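Side-chain contacts in aldehyde dehydrogenase (Burkholderia vietnamiensis, PDB 5KF0), which probably oxidises aldehydes to carboxylic acids, handing the hydride to a nicotinamide cofactor, as other members of the aldehyde dehydrogenase family do: residues L113-R118 / R448-P453; S121-R126 / E465-A470; Q381-K386 / G390-L395. One frame throughout, in Å; residues are numbered along the deposited sequence. Where two conformers were deposited one is given.

Contact 1 (L113-R118 / R448-P453). With ACT (acetate ion), chain H.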
ATOM      1  N   LEU A 113     -19.110  17.088  10.317  1.00 10.94           N
ATOM      2  CA  LEU A 113     -17.969  17.696  11.003  1.00  9.92           C
ATOM      3  C   LEU A 113     -17.331  16.698  11.960  1.00 14.07           C
ATOM      4  O   LEU A 113     -16.106  16.540  12.000  1.00 11.63           O
ATOM      5  CB  LEU A 113     -18.437  18.941  11.771  1.00 10.86           C
ATOM      6  CG  LEU A 113     -17.512  19.481  12.880  1.00 10.76           C
ATOM      7  CD1 LEU A 113     -16.218  20.062  12.298  1.00 10.74           C
ATOM      8  CD2 LEU A 113     -18.222  20.529  13.746  1.00 12.97           C
ATOM      9  N   ILE A 114     -18.168  16.025  12.752  1.00 13.51           N
ATOM     10  CA  ILE A 114     -17.688  15.001  13.675  1.00 12.61           C
ATOM     11  C   ILE A 114     -17.068  13.833  12.912  1.00 13.01           C
ATOM     12  O   ILE A 114     -15.984  13.352  13.267  1.00 15.84           O
ATOM     13  CB  ILE A 114     -18.834  14.542  14.596  1.00 15.27           C
ATOM     14  CG1 ILE A 114     -19.220  15.675  15.541  1.00 15.42           C
ATOM     15  CG2 ILE A 114     -18.416  13.311  15.386  1.00 15.98           C
ATOM     16  CD1 ILE A 114     -20.639  15.563  16.102  1.00 16.28           C
ATOM     17  N   ASP A 115     -17.738  13.372  11.844  1.00 12.76           N
ATOM     18  CA  ASP A 115     -17.206  12.299  11.002  1.00 13.61           C
ATOM     19  C   ASP A 115     -15.818  12.648  10.478  1.00 14.07           C
ATOM     20  O   ASP A 115     -14.901  11.818  10.500  1.00 11.81           O
ATOM     21  CB  ASP A 115     -18.135  12.028   9.806  1.00 16.47           C
ATOM     22  CG  ASP A 115     -19.443  11.322  10.179  1.00 35.59           C
ATOM     23  OD1 ASP A 115     -19.570  10.766  11.286  1.00 28.71           O
ATOM     24  OD2 ASP A 115     -20.354  11.318   9.317  1.00 39.72           O
ATOM     25  N   THR A 116     -15.650  13.877   9.982  1.00 10.29           N
ATOM     26  CA  THR A 116     -14.378  14.278   9.388  1.00 10.24           C
ATOM     27  C   THR A 116     -13.261  14.290  10.426  1.00 10.04           C
ATOM     28  O   THR A 116     -12.159  13.787  10.169  1.00  9.99           O
ATOM     29  CB  THR A 116     -14.546  15.647   8.717  1.00 11.72           C
ATOM     30  OG1 THR A 116     -15.522  15.536   7.674  1.00 11.34           O
ATOM     31  CG2 THR A 116     -13.226  16.162   8.127  1.00 11.41           C
ATOM     32  N   PHE A 117     -13.525  14.843  11.614  1.00  9.52           N
ATOM     33  CA  PHE A 117     -12.514  14.792  12.669  1.00  9.09           C
ATOM     34  C   PHE A 117     -12.236  13.370  13.129  1.00 10.92           C
ATOM     35  O   PHE A 117     -11.093  13.054  13.495  1.00 11.62           O
ATOM     36  CB  PHE A 117     -12.934  15.670  13.857  1.00 10.11           C
ATOM     37  CG  PHE A 117     -12.492  17.099  13.718  1.00  9.22           C
ATOM     38  CD1 PHE A 117     -13.128  17.952  12.820  1.00 11.37           C
ATOM     39  CD2 PHE A 117     -11.439  17.592  14.477  1.00 11.41           C
ATOM     40  CE1 PHE A 117     -12.699  19.278  12.672  1.00 11.33           C
ATOM     41  CE2 PHE A 117     -11.017  18.920  14.343  1.00 13.11           C
ATOM     42  CZ  PHE A 117     -11.651  19.756  13.441  1.00 12.84           C
ATOM     43  N   ARG A 118     -13.246  12.496  13.128  1.00  9.47           N
ATOM     44  CA  ARG A 118     -13.000  11.123  13.548  0.64  9.65           C
ATOM     45  C   ARG A 118     -12.113  10.388  12.548  1.00 11.53           C
ATOM     46  O   ARG A 118     -11.225   9.626  12.951  1.00 11.82           O
ATOM     47  CB  ARG A 118     -14.313  10.373  13.748  0.64 11.92           C
ATOM     48  CG  ARG A 118     -14.060   8.965  14.217  0.64 15.41           C
ATOM     49  CD  ARG A 118     -15.275   8.292  14.781  0.64 18.54           C
ATOM     50  NE  ARG A 118     -14.848   7.061  15.427  0.64 24.47           N
ATOM     51  CZ  ARG A 118     -15.660   6.176  15.987  0.64 16.13           C
ATOM     52  NH1 ARG A 118     -16.977   6.372  15.996  0.64 18.88           N
ATOM     53  NH2 ARG A 118     -15.143   5.100  16.549  0.64 11.65           N
ATOM     54  N   ARG A 448     -21.132  12.676  -0.987  1.00 11.75           N
ATOM     55  CA  ARG A 448     -19.760  12.646  -0.492  1.00 11.61           C
ATOM     56  C   ARG A 448     -19.749  11.994   0.885  1.00 12.24           C
ATOM     57  O   ARG A 448     -20.621  12.265   1.714  1.00 13.89           O
ATOM     58  CB  ARG A 448     -19.163  14.054  -0.388  1.00 10.34           C
ATOM     59  CG  ARG A 448     -17.721  14.063   0.169  1.00 11.06           C
ATOM     60  CD  ARG A 448     -17.201  15.489   0.292  1.00 12.70           C
ATOM     61  NE  ARG A 448     -15.797  15.508   0.687  1.00  9.67           N
ATOM     62  CZ  ARG A 448     -15.088  16.618   0.863  1.00 11.37           C
ATOM     63  NH1 ARG A 448     -15.665  17.813   0.734  1.00 10.79           N
ATOM     64  NH2 ARG A 448     -13.799  16.531   1.165  1.00 10.25           N
ATOM     65  N   VAL A 449     -18.775  11.125   1.115  1.00 10.36           N
ATOM     66  CA  VAL A 449     -18.481  10.609   2.448  1.00 10.66           C
ATOM     67  C   VAL A 449     -17.056  11.034   2.786  1.00 10.68           C
ATOM     68  O   VAL A 449     -16.195  11.112   1.902  1.00 12.44           O
ATOM     69  CB  VAL A 449     -18.706   9.077   2.523  1.00 10.99           C
ATOM     70  CG1 VAL A 449     -17.890   8.333   1.482  1.00 13.02           C
ATOM     71  CG2 VAL A 449     -18.456   8.536   3.928  1.00 13.42           C
ATOM     72  N   ASP A 450     -16.813  11.373   4.054  1.00 10.92           N
ATOM     73  CA  ASP A 450     -15.697  12.279   4.309  1.00 10.92           C
ATOM     74  C   ASP A 450     -14.325  11.629   4.247  1.00 14.35           C
ATOM     75  O   ASP A 450     -13.327  12.359   4.243  1.00 15.41           O
ATOM     76  CB  ASP A 450     -15.916  12.983   5.647  1.00 10.78           C
ATOM     77  CG  ASP A 450     -17.090  13.935   5.579  1.00 13.14           C
ATOM     78  OD1 ASP A 450     -17.007  14.905   4.801  1.00 12.94           O
ATOM     79  OD2 ASP A 450     -18.098  13.705   6.274  1.00 17.28           O
ATOM     80  N   ASN A 451     -14.226  10.299   4.162  1.00 12.27           N
ATOM     81  CA  ASN A 451     -12.917   9.697   3.953  1.00 11.85           C
ATOM     82  C   ASN A 451     -12.533   9.586   2.482  1.00 11.77           C
ATOM     83  O   ASN A 451     -11.356   9.359   2.187  1.00 12.56           O
ATOM     84  CB  ASN A 451     -12.847   8.299   4.589  1.00 11.53           C
ATOM     85  CG  ASN A 451     -13.828   7.328   3.967  1.00 13.23           C
ATOM     86  OD1 ASN A 451     -14.903   7.721   3.517  1.00 12.66           O
ATOM     87  ND2 ASN A 451     -13.469   6.042   3.955  1.00 15.70           N
ATOM     88  N   MET A 452     -13.474   9.772   1.565  1.00 11.15           N
ATOM     89  CA  MET A 452     -13.188   9.454   0.174  1.00  9.31           C
ATOM     90  C   MET A 452     -12.348  10.556  -0.473  1.00  9.35           C
ATOM     91  O   MET A 452     -12.443  11.728  -0.092  1.00 11.22           O
ATOM     92  CB  MET A 452     -14.493   9.261  -0.597  1.00  9.90           C
ATOM     93  CG  MET A 452     -15.166  10.543  -1.105  1.00 10.75           C
ATOM     94  SD  MET A 452     -16.842  10.174  -1.689  1.00 11.39           S
ATOM     95  CE  MET A 452     -17.106  11.466  -2.903  1.00 13.31           C
ATOM     96  N   PRO A 453     -11.511  10.212  -1.455  1.00 11.23           N
ATOM     97  CA  PRO A 453     -10.851  11.266  -2.238  1.00 10.63           C
ATOM     98  C   PRO A 453     -11.907  12.140  -2.905  1.00 10.77           C
ATOM     99  O   PRO A 453     -12.898  11.640  -3.444  1.00 12.42           O
ATOM    100  CB  PRO A 453     -10.014  10.483  -3.263  1.00 13.18           C
ATOM    101  CG  PRO A 453     -10.698   9.139  -3.366  1.00 11.31           C
ATOM    102  CD  PRO A 453     -11.271   8.861  -2.003  1.00 11.62           C
TER
HETATM  103  C   ACT H 504     -19.599  18.161   0.352  0.82 28.33           C
HETATM  104  O   ACT H 504     -20.620  17.527   0.747  0.82 22.49           O
HETATM  105  OXT ACT H 504     -18.668  18.325   1.175  0.82 22.33           O
HETATM  106  CH3 ACT H 504     -19.467  18.702  -1.036  0.82 28.92           C
HETATM  107  O   HOH W   1     -19.101  11.312   6.104  1.00 19.25           O
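The D450 carboxylate turns one face to T116: OG1 stands almost directly over the plane, 3.1 Å from D450 CG, with both oxygens at poor angles for a bond. At the edge of the R448 guanidinium, near its plane, lies an acetate, probably from the crystallisation liquor; NH1 donates to its OXT over 3.1 Å. The T116-D450 packing joins helix 103-123 of the aldehyde dehydrogenase fold to a type I turn, V449 to M452, with the D450 side chain about 9 Å from a bound NADPH. The T116 and D450 side chains cross at about a right angle. T116 OG1 is beside its backbone N (chi1 -62°), where it is hydrogen-bonded to R112 O and N166 OD1. The buried carboxylate is satisfied from other directions: R112 makes a salt bridge to OD2, while N166 and H170 bond to OD1. Such partners would favour its ionised form, and probably offset the like charge of D115, whose OD2 is 4.5 Å from D450 OD2. V449 and N451 pack on I136 of the second subunit. One water links the two acids, accepting from D450 N at 3.1 Å, donating to D450 OD2 at 2.6 Å and weakly to D115 OD2 at 3.4 Å.

Contact 2 (S121-R126 / E465-A470)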
ATOM      1  N   SER A 121      -8.691  11.542  13.314  1.00 11.22           N
ATOM      2  CA  SER A 121      -8.163  10.897  14.515  1.00  9.93           C
ATOM      3  C   SER A 121      -7.584   9.521  14.195  1.00 10.97           C
ATOM      4  O   SER A 121      -6.509   9.163  14.689  1.00 12.99           O
ATOM      5  CB  SER A 121      -9.264  10.780  15.574  1.00 12.82           C
ATOM      6  OG  SER A 121      -8.870   9.883  16.602  1.00 15.91           O
ATOM      7  N   GLU A 122      -8.282   8.745  13.363  1.00  9.74           N
ATOM      8  CA  GLU A 122      -7.782   7.438  12.944  1.00 11.23           C
ATOM      9  C   GLU A 122      -6.512   7.558  12.108  1.00 12.68           C
ATOM     10  O   GLU A 122      -5.545   6.813  12.323  1.00 13.83           O
ATOM     11  CB  GLU A 122      -8.867   6.693  12.156  1.00 10.92           C
ATOM     12  CG  GLU A 122     -10.139   6.427  12.947  1.00 11.88           C
ATOM     13  CD  GLU A 122     -11.281   5.976  12.044  1.00 17.90           C
ATOM     14  OE1 GLU A 122     -11.050   5.838  10.822  1.00 22.21           O
ATOM     15  OE2 GLU A 122     -12.402   5.766  12.548  1.00 19.76           O
ATOM     16  N   GLU A 123      -6.496   8.480  11.137  1.00 12.39           N
ATOM     17  CA  GLU A 123      -5.350   8.574  10.241  1.00 12.60           C
ATOM     18  C   GLU A 123      -4.129   9.150  10.939  1.00  9.73           C
ATOM     19  O   GLU A 123      -3.000   8.888  10.504  1.00 13.70           O
ATOM     20  CB  GLU A 123      -5.693   9.410   9.001  1.00 11.70           C
ATOM     21  CG  GLU A 123      -6.774   8.786   8.108  1.00 11.76           C
ATOM     22  CD  GLU A 123      -6.300   7.533   7.376  1.00 15.48           C
ATOM     23  OE1 GLU A 123      -5.073   7.286   7.325  1.00 14.47           O
ATOM     24  OE2 GLU A 123      -7.158   6.795   6.848  1.00 14.09           O
ATOM     25  N   ALA A 124      -4.321   9.885  12.040  1.00 11.04           N
ATOM     26  CA  ALA A 124      -3.190  10.526  12.704  1.00 13.26           C
ATOM     27  C   ALA A 124      -2.161   9.519  13.205  1.00 12.03           C
ATOM     28  O   ALA A 124      -0.983   9.865  13.353  1.00 12.53           O
ATOM     29  CB  ALA A 124      -3.683  11.376  13.881  1.00 13.82           C
ATOM     30  N   VAL A 125      -2.582   8.291  13.514  1.00 10.24           N
ATOM     31  CA  VAL A 125      -1.670   7.301  14.066  1.00 11.63           C
ATOM     32  C   VAL A 125      -1.228   6.288  13.020  1.00 13.31           C
ATOM     33  O   VAL A 125      -0.651   5.256  13.378  1.00 14.55           O
ATOM     34  CB  VAL A 125      -2.274   6.597  15.293  1.00 13.63           C
ATOM     35  CG1 VAL A 125      -2.420   7.581  16.449  1.00 14.91           C
ATOM     36  CG2 VAL A 125      -3.629   5.966  14.950  1.00 15.04           C
ATOM     37  N   ARG A 126      -1.478   6.553  11.736  1.00 11.64           N
ATOM     38  CA  ARG A 126      -1.023   5.608  10.713  1.00 12.57           C
ATOM     39  C   ARG A 126      -0.425   6.333   9.512  1.00 13.13           C
ATOM     40  O   ARG A 126      -0.538   5.877   8.362  1.00 14.04           O
ATOM     41  CB  ARG A 126      -2.144   4.645  10.295  1.00 17.94           C
ATOM     42  CG  ARG A 126      -3.514   5.260  10.172  1.00 20.46           C
ATOM     43  CD  ARG A 126      -4.605   4.221   9.820  1.00 18.31           C
ATOM     44  NE  ARG A 126      -4.693   3.023  10.670  1.00 16.24           N
ATOM     45  CZ  ARG A 126      -5.132   2.985  11.929  1.00 16.50           C
ATOM     46  NH1 ARG A 126      -5.503   4.093  12.561  1.00 17.38           N
ATOM     47  NH2 ARG A 126      -5.187   1.825  12.575  1.00 18.58           N
ATOM     48  N   GLU A 465      -9.164  16.520  -1.506  1.00 10.68           N
ATOM     49  CA  GLU A 465      -9.354  16.438  -0.066  1.00  8.41           C
ATOM     50  C   GLU A 465      -9.968  15.079   0.269  1.00 11.09           C
ATOM     51  O   GLU A 465      -9.995  14.167  -0.574  1.00 11.05           O
ATOM     52  CB  GLU A 465     -10.171  17.637   0.437  1.00  9.31           C
ATOM     53  CG  GLU A 465      -9.305  18.903   0.452  1.00  9.77           C
ATOM     54  CD  GLU A 465      -9.978  20.107   1.070  1.00 11.83           C
ATOM     55  OE1 GLU A 465     -11.227  20.123   1.156  1.00 11.66           O
ATOM     56  OE2 GLU A 465      -9.257  21.051   1.448  1.00 12.76           O
ATOM     57  N   GLY A 466     -10.435  14.929   1.512  1.00  9.84           N
ATOM     58  CA  GLY A 466     -10.523  13.608   2.113  1.00 10.84           C
ATOM     59  C   GLY A 466      -9.250  13.396   2.913  1.00  9.46           C
ATOM     60  O   GLY A 466      -8.172  13.726   2.424  1.00 11.91           O
ATOM     61  N   ILE A 467      -9.358  12.882   4.140  1.00  9.11           N
ATOM     62  CA  ILE A 467      -8.287  13.069   5.126  1.00  9.46           C
ATOM     63  C   ILE A 467      -6.943  12.556   4.611  1.00 12.72           C
ATOM     64  O   ILE A 467      -5.926  13.253   4.706  1.00 11.89           O
ATOM     65  CB  ILE A 467      -8.651  12.398   6.456  1.00  9.41           C
ATOM     66  CG1 ILE A 467      -9.873  13.074   7.090  1.00 12.44           C
ATOM     67  CG2 ILE A 467      -7.423  12.419   7.388  1.00 11.23           C
ATOM     68  CD1 ILE A 467      -9.729  14.581   7.296  1.00 16.28           C
ATOM     69  N   ARG A 468      -6.899  11.315   4.113  1.00  9.92           N
ATOM     70  CA  ARG A 468      -5.630  10.759   3.631  1.00 12.67           C
ATOM     71  C   ARG A 468      -4.973  11.659   2.596  1.00 12.19           C
ATOM     72  O   ARG A 468      -3.744  11.819   2.582  1.00 11.74           O
ATOM     73  CB  ARG A 468      -5.850   9.378   3.008  1.00 14.05           C
ATOM     74  CG  ARG A 468      -6.135   8.270   3.988  1.00 15.68           C
ATOM     75  CD  ARG A 468      -6.505   6.994   3.237  1.00 16.69           C
ATOM     76  NE  ARG A 468      -5.552   6.713   2.164  1.00 23.58           N
ATOM     77  CZ  ARG A 468      -5.740   5.791   1.221  1.00 29.27           C
ATOM     78  NH1 ARG A 468      -6.845   5.057   1.224  1.00 28.24           N
ATOM     79  NH2 ARG A 468      -4.830   5.605   0.280  1.00 33.64           N
ATOM     80  N   TYR A 469      -5.776  12.230   1.699  1.00 10.19           N
ATOM     81  CA  TYR A 469      -5.250  12.966   0.558  1.00 10.72           C
ATOM     82  C   TYR A 469      -4.825  14.362   0.974  1.00 11.43           C
ATOM     83  O   TYR A 469      -3.810  14.870   0.486  1.00 12.76           O
ATOM     84  CB  TYR A 469      -6.317  12.940  -0.555  1.00 12.23           C
ATOM     85  CG  TYR A 469      -6.854  11.526  -0.617  1.00 12.15           C
ATOM     86  CD1 TYR A 469      -8.074  11.187  -0.032  1.00 11.28           C
ATOM     87  CD2 TYR A 469      -6.085  10.503  -1.160  1.00 12.86           C
ATOM     88  CE1 TYR A 469      -8.521   9.870  -0.015  1.00  9.24           C
ATOM     89  CE2 TYR A 469      -6.524   9.194  -1.141  1.00 14.86           C
ATOM     90  CZ  TYR A 469      -7.734   8.885  -0.584  1.00 12.42           C
ATOM     91  OH  TYR A 469      -8.161   7.578  -0.574  1.00 14.33           O
ATOM     92  N   ALA A 470      -5.547  14.958   1.924  1.00  9.44           N
ATOM     93  CA  ALA A 470      -5.111  16.224   2.496  1.00 11.14           C
ATOM     94  C   ALA A 470      -3.795  16.070   3.260  1.00 11.75           C
ATOM     95  O   ALA A 470      -2.914  16.932   3.159  1.00 11.67           O
ATOM     96  CB  ALA A 470      -6.216  16.776   3.394  1.00 10.61           C
TER
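E123 lays its carboxylate across the aliphatic part of R468, so that R468 CG sits beneath one face of the acid, 3.4 Å from E123 OE2 and 3.6 Å from E123 OE1. The two chains run obliquely past each other, with carboxylate and guanidinium planes 36° apart. Opposite charges are near but do not pair here: E123 OE2 is 5.0 Å from R468 NE, because the arginine bends at chi3 (48°) and carries its guanidinium onward to E130 of the second subunit. The hydroxyl of Y469 lies over one face of that guanidinium, offset toward its rim, and R468 CB covers the centre of the Y469 ring at 3.9 Å.

E123 itself is bent at chi2 (-70°), which folds the acid over and leaves its CB and CG to meet I467. There the branch methyl does the touching: I467 CG2 is 3.8 Å from E123 CG. The other arm of the isoleucine leads away from E123, and the side chain as a whole also packs on T116, V119 and A120 of helix 103-123 and on P174. The acid of E123 finds its charged partner in another chain, R126 of the third subunit. R126 of the same chain is steadied by its own backbone, NH1 donating to E122 O at 2.7 Å from above the carbonyl plane. Helix 103-123 thus meets helix 467-473 within the aldehyde dehydrogenase fold, beside two interfaces of the four-chain assembly: E123 is salt-bridged to the third subunit and R468 to the second.

Contact 3 (Q381-K386 / G390-L395)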
ATOM      1  N   GLN A 381     -26.624  28.574 -22.899  1.00 19.21           N
ATOM      2  CA  GLN A 381     -27.127  29.515 -21.898  1.00 15.71           C
ATOM      3  C   GLN A 381     -26.269  29.545 -20.636  1.00 16.74           C
ATOM      4  O   GLN A 381     -25.730  28.527 -20.198  1.00 15.67           O
ATOM      5  CB  GLN A 381     -28.558  29.145 -21.499  1.00 14.74           C
ATOM      6  CG  GLN A 381     -29.602  29.507 -22.538  1.00 15.42           C
ATOM      7  CD  GLN A 381     -29.649  31.000 -22.793  1.00 20.28           C
ATOM      8  OE1 GLN A 381     -29.775  31.792 -21.861  1.00 21.16           O
ATOM      9  NE2 GLN A 381     -29.513  31.394 -24.056  1.00 22.90           N
ATOM     10  N   ASP A 382     -26.199  30.733 -20.017  1.00 18.19           N
ATOM     11  CA  ASP A 382     -25.549  30.860 -18.715  1.00 19.18           C
ATOM     12  C   ASP A 382     -26.133  29.883 -17.706  1.00 18.77           C
ATOM     13  O   ASP A 382     -25.401  29.314 -16.890  1.00 15.94           O
ATOM     14  CB  ASP A 382     -25.683  32.288 -18.184  1.00 20.69           C
ATOM     15  CG  ASP A 382     -24.805  33.275 -18.920  1.00 25.36           C
ATOM     16  OD1 ASP A 382     -23.886  32.845 -19.647  1.00 22.36           O
ATOM     17  OD2 ASP A 382     -25.037  34.494 -18.764  1.00 25.49           O
ATOM     18  N   LEU A 383     -27.455  29.694 -17.730  1.00 16.23           N
ATOM     19  CA  LEU A 383     -28.081  28.769 -16.791  1.00 13.31           C
ATOM     20  C   LEU A 383     -27.567  27.352 -16.978  1.00 16.24           C
ATOM     21  O   LEU A 383     -27.548  26.573 -16.020  1.00 16.01           O
ATOM     22  CB  LEU A 383     -29.604  28.807 -16.950  1.00 16.78           C
ATOM     23  CG  LEU A 383     -30.399  28.058 -15.880  1.00 18.97           C
ATOM     24  CD1 LEU A 383     -30.282  28.786 -14.544  1.00 24.85           C
ATOM     25  CD2 LEU A 383     -31.854  27.925 -16.278  1.00 15.09           C
ATOM     26  N   TYR A 384     -27.156  27.001 -18.202  1.00 12.90           N
ATOM     27  CA  TYR A 384     -26.615  25.674 -18.473  1.00 15.27           C
ATOM     28  C   TYR A 384     -25.150  25.577 -18.065  1.00 14.25           C
ATOM     29  O   TYR A 384     -24.746  24.615 -17.405  1.00 14.42           O
ATOM     30  CB  TYR A 384     -26.766  25.331 -19.963  1.00 15.75           C
ATOM     31  CG  TYR A 384     -26.534  23.862 -20.234  1.00 13.95           C
ATOM     32  CD1 TYR A 384     -27.598  22.968 -20.264  1.00 17.85           C
ATOM     33  CD2 TYR A 384     -25.249  23.361 -20.425  1.00 14.67           C
ATOM     34  CE1 TYR A 384     -27.391  21.619 -20.472  1.00 17.50           C
ATOM     35  CE2 TYR A 384     -25.034  22.011 -20.641  1.00 15.11           C
ATOM     36  CZ  TYR A 384     -26.110  21.147 -20.664  1.00 15.09           C
ATOM     37  OH  TYR A 384     -25.907  19.800 -20.853  1.00 13.73           O
ATOM     38  N   ARG A 385     -24.349  26.574 -18.444  1.00 13.69           N
ATOM     39  CA  ARG A 385     -22.894  26.455 -18.463  1.00 11.93           C
ATOM     40  C   ARG A 385     -22.203  27.011 -17.228  1.00 14.67           C
ATOM     41  O   ARG A 385     -21.094  26.568 -16.905  1.00 16.64           O
ATOM     42  CB  ARG A 385     -22.324  27.180 -19.685  1.00 16.35           C
ATOM     43  CG  ARG A 385     -22.892  26.696 -21.002  1.00 15.36           C
ATOM     44  CD  ARG A 385     -21.951  26.990 -22.174  1.00 14.90           C
ATOM     45  NE  ARG A 385     -20.793  26.086 -22.179  1.00 14.85           N
ATOM     46  CZ  ARG A 385     -20.823  24.842 -22.650  1.00 13.77           C
ATOM     47  NH1 ARG A 385     -21.960  24.344 -23.138  1.00 14.93           N
ATOM     48  NH2 ARG A 385     -19.725  24.095 -22.616  1.00 13.68           N
ATOM     49  N   LYS A 386     -22.789  28.002 -16.567  1.00 13.81           N
ATOM     50  CA  LYS A 386     -22.158  28.549 -15.378  1.00 11.78           C
ATOM     51  C   LYS A 386     -22.697  27.841 -14.139  1.00 16.18           C
ATOM     52  O   LYS A 386     -23.631  27.042 -14.208  1.00 18.18           O
ATOM     53  CB  LYS A 386     -22.388  30.059 -15.296  1.00 12.68           C
ATOM     54  CG  LYS A 386     -21.875  30.831 -16.513  1.00 18.55           C
ATOM     55  CD  LYS A 386     -22.032  32.333 -16.285  1.00 22.67           C
ATOM     56  CE  LYS A 386     -21.513  33.137 -17.459  1.00 33.81           C
ATOM     57  NZ  LYS A 386     -20.064  32.907 -17.693  1.00 39.12           N
ATOM     58  N   GLY A 390     -27.960  27.606  -6.839  1.00 13.43           N
ATOM     59  CA  GLY A 390     -29.263  27.965  -6.342  1.00 13.11           C
ATOM     60  C   GLY A 390     -30.238  26.872  -6.705  1.00 13.83           C
ATOM     61  O   GLY A 390     -29.863  25.865  -7.307  1.00 13.54           O
ATOM     62  N   PRO A 391     -31.507  27.045  -6.345  1.00 13.92           N
ATOM     63  CA  PRO A 391     -32.467  25.931  -6.419  1.00 13.13           C
ATOM     64  C   PRO A 391     -33.112  25.797  -7.796  1.00 15.47           C
ATOM     65  O   PRO A 391     -34.334  25.800  -7.938  1.00 14.72           O
ATOM     66  CB  PRO A 391     -33.480  26.308  -5.328  1.00 12.63           C
ATOM     67  CG  PRO A 391     -33.479  27.803  -5.334  1.00 14.09           C
ATOM     68  CD  PRO A 391     -32.044  28.203  -5.606  1.00 15.02           C
ATOM     69  N   VAL A 392     -32.270  25.650  -8.818  1.00 13.22           N
ATOM     70  CA  VAL A 392     -32.707  25.495 -10.199  1.00 15.53           C
ATOM     71  C   VAL A 392     -32.004  24.286 -10.792  1.00 14.45           C
ATOM     72  O   VAL A 392     -30.797  24.105 -10.595  1.00 15.96           O
ATOM     73  CB  VAL A 392     -32.387  26.748 -11.040  1.00 15.20           C
ATOM     74  CG1 VAL A 392     -32.792  26.532 -12.503  1.00 19.22           C
ATOM     75  CG2 VAL A 392     -33.065  27.970 -10.451  1.00 13.79           C
ATOM     76  N   ALA A 393     -32.749  23.473 -11.534  1.00 14.51           N
ATOM     77  CA  ALA A 393     -32.172  22.380 -12.294  1.00 14.76           C
ATOM     78  C   ALA A 393     -32.794  22.364 -13.679  1.00 16.27           C
ATOM     79  O   ALA A 393     -33.918  22.833 -13.887  1.00 15.69           O
ATOM     80  CB  ALA A 393     -32.382  21.025 -11.597  1.00 15.16           C
ATOM     81  N   ILE A 394     -32.037  21.801 -14.617  1.00 14.31           N
ATOM     82  CA  ILE A 394     -32.463  21.726 -16.007  0.54 13.91           C
ATOM     83  C   ILE A 394     -32.599  20.259 -16.389  1.00 15.31           C
ATOM     84  O   ILE A 394     -31.772  19.412 -16.023  1.00 15.17           O
ATOM     85  CB  ILE A 394     -31.510  22.481 -16.963  0.54 17.73           C
ATOM     86  CG1 ILE A 394     -30.173  21.758 -17.133  0.54 16.28           C
ATOM     87  CG2 ILE A 394     -31.299  23.912 -16.481  0.54 19.08           C
ATOM     88  CD1 ILE A 394     -30.092  20.914 -18.390  0.54 18.52           C
ATOM     89  N   LEU A 395     -33.673  19.965 -17.115  1.00 14.55           N
ATOM     90  CA  LEU A 395     -34.016  18.610 -17.524  1.00 15.53           C
ATOM     91  C   LEU A 395     -33.838  18.506 -19.032  1.00 13.99           C
ATOM     92  O   LEU A 395     -34.339  19.357 -19.777  1.00 15.84           O
ATOM     93  CB  LEU A 395     -35.459  18.279 -17.125  1.00 15.18           C
ATOM     94  CG  LEU A 395     -36.011  16.929 -17.572  1.00 15.89           C
ATOM     95  CD1 LEU A 395     -35.281  15.819 -16.861  1.00 20.06           C
ATOM     96  CD2 LEU A 395     -37.512  16.852 -17.301  1.00 17.39           C
TER
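L383 pushes its forked end against V392 and I394, whose side chains point toward the helix from strand 392-398. The arrangement belongs to a beta-alpha-beta unit in which the short helix 382-385 links the parallel, neighbouring strands 368-375 and 392-398, and the contact is where the helix lies on the second strand. Both prongs of the leucine bear on the same valine methyl: L383 CD1 is 3.9 Å and L383 CD2 4.1 Å from V392 CG1, the two side chains crossing at about a right angle. L383 CD2 also settles in the shallow hollow between the two strand side chains, 4.1 Å from I394 CG2, as leucine and isoleucine slide past each other in opposite directions. V392 holds CG1 anti to its backbone nitrogen (chi1 177°), which turns that methyl up into the fork. L344 of helix 338-353 and L374 of strand 368-375 also pack on L383 and V392.

The next residue, Y384, makes the second bump. The Y384 and I394 side chains cross at about a right angle, the methyl I394 CD1 coming obliquely to the ring, 3.5 Å from Y384 CE1; the isoleucine has two deposited conformers, so this approach holds for the one described. The hydroxyl of Y384 is hydrogen-bonded to E396 and R298. Between the two strand bumps A393 points away, following the alternation of a strand. G390 and P391 belong to the Phe-Gly-Pro motif familiar from aldehyde dehydrogenases, P391 centring an inverse gamma turn that leads into the strand. Q381 is the N-cap of the helix, and its O accepts from Y384 N at 2.9 Å and from R385 N at 3.0 Å.

In the fold
Contacts 1 and 2 are neighbours, their centres 10 Å apart, and both use helix 103-123. They touch directly: Y469 CE1 comes within 3.3 Å of P453 N. Along the chain the two cross, since 113-118 and 121-126 come first and 448-453 and 465-470 follow in the same order; the C-terminal part thus returns to an early helix, and both places also meet the second subunit. Contact 3 lies between these ends in sequence and apart in space, its centre 29 Å from contact 1 and 35 Å from contact 2. It is local packing on the mixed sheet that holds strands 368-375 and 392-398, touched by no other chain of the assembly.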